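Local atomic coordinates of extracellular fatty acid-binding protein (Gallus gallus, PDB entry 3SAO), a protein that binds bacterial ferric siderophores and long-chain fatty acids as a secreted lipocalin, and may act as an antibacterial factor that also senses lysophosphatidic acid. Residues S49-S54 with C151-V156. Residues are numbered along the deposited sequence; the frame is centred on the assembly and turned at random.
Sequences SYAAPS and CSVDEV. With NKN ((2R)-2-hydroxy-3-(phosphonooxy)propyl tetradecanoate), chain C.
This is apolar packing of residues 151-156 of the extended C-terminal tail over the outer face of a lipocalin barrel strand, with a disulfide at one end and the ligand pocket on the far side of the strand. Cys151-Val153 runs antiparallel to Ser49-Pro53 (end-to-end directions 176° apart) but lies on top of it as a second layer instead of joining it edge to edge; the pairing is all van der Waals.

Ala51 sits at the middle. Its side chain points out of the barrel and butts tip-on against the tail backbone, with Cys151 and Val153 to its two sides; Ala51 CB is 3.3 Å from Ser152 C. On the Val153 side, CG1 is anti to the carbonyl carbon (chi1 -59°), which drops this methyl onto the strand. There Val153 CG1 lies 3.8 Å from Ala51 CB and 3.6 Å from Ser49 O. On the other side Cys151 SG, anti to its own backbone N (chi1 -170°), rests on the peptide backbone of Ala52, 3.3 Å from Ala52 C, while Cys151 CB meets Pro53 CD at 4.1 Å. The same sulfur is bonded to Cys58 SG, so the tail is tied covalently to Cys58, just ahead of strand 59-66.

Tyr50, the residue before Ala51, turns its side chain the opposite way, into the calyx. Tyr50 OH makes a weak 3.3 Å hydrogen bond to phosphate oxygen OAD of the lysophosphatidic acid NKN, and OAD lies at the ring edge, near its plane; Tyr114, Lys82 and Arg112 also hold the ligand.

Strand 45-52 is hydrogen-bonded between strands 34-41 and 59-66, and the tail, running along it, touches both neighbours: Ser152 and Val153 pack on Met35 of strand 34-41, and Asp154 forms a salt bridge with Lys60 of strand 59-66.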
loop_
_atom_site.group_PDB
_atom_site.type_symbol
_atom_site.label_atom_id
_atom_site.label_comp_id
_atom_site.label_asym_id
_atom_site.label_seq_id
_atom_site.Cartn_x
_atom_site.Cartn_y
_atom_site.Cartn_z
ATOM N N SER A 49 -4.301 8.641 2.475
ATOM C CA SER A 49 -5.665 8.574 1.973
ATOM C C SER A 49 -5.734 7.586 0.828
ATOM O O SER A 49 -4.905 7.647 -0.067
ATOM C CB SER A 49 -6.094 9.952 1.490
ATOM O OG SER A 49 -6.057 10.854 2.571
ATOM N N TYR A 50 -6.656 6.631 0.883
ATOM C CA TYR A 50 -6.705 5.580 -0.123
ATOM C C TYR A 50 -8.033 5.661 -0.880
ATOM O O TYR A 50 -9.034 6.130 -0.322
ATOM C CB TYR A 50 -6.676 4.214 0.547
ATOM C CG TYR A 50 -5.540 3.970 1.498
ATOM C CD1 TYR A 50 -4.360 3.401 1.051
ATOM C CD2 TYR A 50 -5.672 4.230 2.852
ATOM C CE1 TYR A 50 -3.319 3.091 1.941
ATOM C CE2 TYR A 50 -4.624 3.934 3.749
ATOM C CZ TYR A 50 -3.474 3.349 3.288
ATOM O OH TYR A 50 -2.430 3.082 4.157
ATOM N N ALA A 51 -8.014 5.178 -2.114
ATOM C CA ALA A 51 -9.182 4.980 -2.953
ATOM C C ALA A 51 -9.009 3.679 -3.746
ATOM O O ALA A 51 -8.050 3.499 -4.524
ATOM C CB ALA A 51 -9.364 6.243 -3.889
ATOM N N ALA A 52 -9.923 2.743 -3.526
ATOM C CA ALA A 52 -9.896 1.421 -4.201
ATOM C C ALA A 52 -11.290 0.963 -4.622
ATOM O O ALA A 52 -12.230 1.030 -3.831
ATOM C CB ALA A 52 -9.276 0.404 -3.286
ATOM N N PRO A 53 -11.436 0.476 -5.872
ATOM C CA PRO A 53 -12.711 -0.115 -6.264
ATOM C C PRO A 53 -13.073 -1.330 -5.435
ATOM O O PRO A 53 -12.190 -1.963 -4.828
ATOM C CB PRO A 53 -12.491 -0.549 -7.726
ATOM C CG PRO A 53 -11.112 -0.146 -8.091
ATOM C CD PRO A 53 -10.375 0.233 -6.866
ATOM N N SER A 54 -14.367 -1.647 -5.430
ATOM C CA SER A 54 -14.867 -2.891 -4.826
ATOM C C SER A 54 -16.245 -3.195 -5.372
ATOM O O SER A 54 -16.881 -2.306 -5.930
ATOM C CB SER A 54 -14.939 -2.711 -3.320
ATOM O OG SER A 54 -16.205 -2.153 -2.965
ATOM N N CYS A 151 -11.877 5.273 -9.493
ATOM C CA CYS A 151 -11.828 5.456 -8.071
ATOM C C CYS A 151 -10.591 6.276 -7.701
ATOM O O CYS A 151 -9.487 5.750 -7.817
ATOM C CB CYS A 151 -11.788 4.054 -7.473
ATOM S SG CYS A 151 -12.009 3.944 -5.727
ATOM N N SER A 152 -10.785 7.536 -7.279
ATOM C CA SER A 152 -9.695 8.471 -6.945
ATOM C C SER A 152 -9.797 9.034 -5.550
ATOM O O SER A 152 -10.867 9.244 -5.022
ATOM C CB SER A 152 -9.701 9.669 -7.890
ATOM O OG SER A 152 -9.399 9.282 -9.200
ATOM N N VAL A 153 -8.659 9.402 -4.986
ATOM C CA VAL A 153 -8.687 10.201 -3.792
ATOM C C VAL A 153 -9.234 11.592 -4.100
ATOM O O VAL A 153 -9.042 12.146 -5.180
ATOM C CB VAL A 153 -7.302 10.311 -3.166
ATOM C CG1 VAL A 153 -6.781 8.867 -2.832
ATOM C CG2 VAL A 153 -6.396 11.034 -4.091
ATOM N N ASP A 154 -9.790 12.197 -3.076
ATOM C CA ASP A 154 -10.430 13.499 -3.213
ATOM C C ASP A 154 -9.378 14.586 -3.341
ATOM O O ASP A 154 -8.254 14.425 -2.898
ATOM C CB ASP A 154 -11.295 13.781 -1.996
ATOM C CG ASP A 154 -12.426 12.790 -1.828
ATOM O OD1 ASP A 154 -12.953 12.257 -2.831
ATOM O OD2 ASP A 154 -12.813 12.572 -0.664
ATOM N N GLU A 155 -9.757 15.717 -3.908
ATOM C CA GLU A 155 -8.905 16.900 -3.822
ATOM C C GLU A 155 -8.849 17.416 -2.365
ATOM O O GLU A 155 -9.675 17.048 -1.509
ATOM C CB GLU A 155 -9.350 17.974 -4.822
ATOM C CG GLU A 155 -10.801 18.329 -4.826
ATOM C CD GLU A 155 -11.120 19.509 -5.755
ATOM O OE1 GLU A 155 -12.022 20.300 -5.433
ATOM O OE2 GLU A 155 -10.498 19.628 -6.828
ATOM N N VAL A 156 -7.766 18.095 -2.029
ATOM C CA VAL A 156 -7.620 18.658 -0.695
ATOM C C VAL A 156 -8.137 20.072 -0.728
ATOM O O VAL A 156 -7.816 20.820 -1.641
ATOM C CB VAL A 156 -6.154 18.652 -0.257
ATOM C CG1 VAL A 156 -5.978 19.274 1.132
ATOM C CG2 VAL A 156 -5.600 17.238 -0.291
HETATM O OAA NKN C . -0.655 0.617 5.132
HETATM O OAB NKN C . 0.741 -0.887 3.938
HETATM P PAC NKN C . 0.213 0.519 3.914
HETATM O OAD NKN C . -0.419 0.961 2.617
HETATM O OAE NKN C . 5.337 5.348 0.339
HETATM O OAF NKN C . 1.465 1.493 4.122
HETATM C CAG NKN C . 1.449 2.925 4.106
HETATM C CAH NKN C . 2.866 3.483 4.013
HETATM C CAI NKN C . 3.131 4.536 2.922
HETATM O OAJ NKN C . 4.373 4.281 2.231
HETATM C CAK NKN C . 5.237 5.266 1.564
HETATM C CAL NKN C . 6.109 6.166 2.401
HETATM C CAM NKN C . 7.566 5.909 2.044
HETATM C CAN NKN C . 8.526 6.510 3.063
HETATM C CAO NKN C . 7.797 7.068 4.285
HETATM O OAY NKN C . 3.133 4.099 5.276
#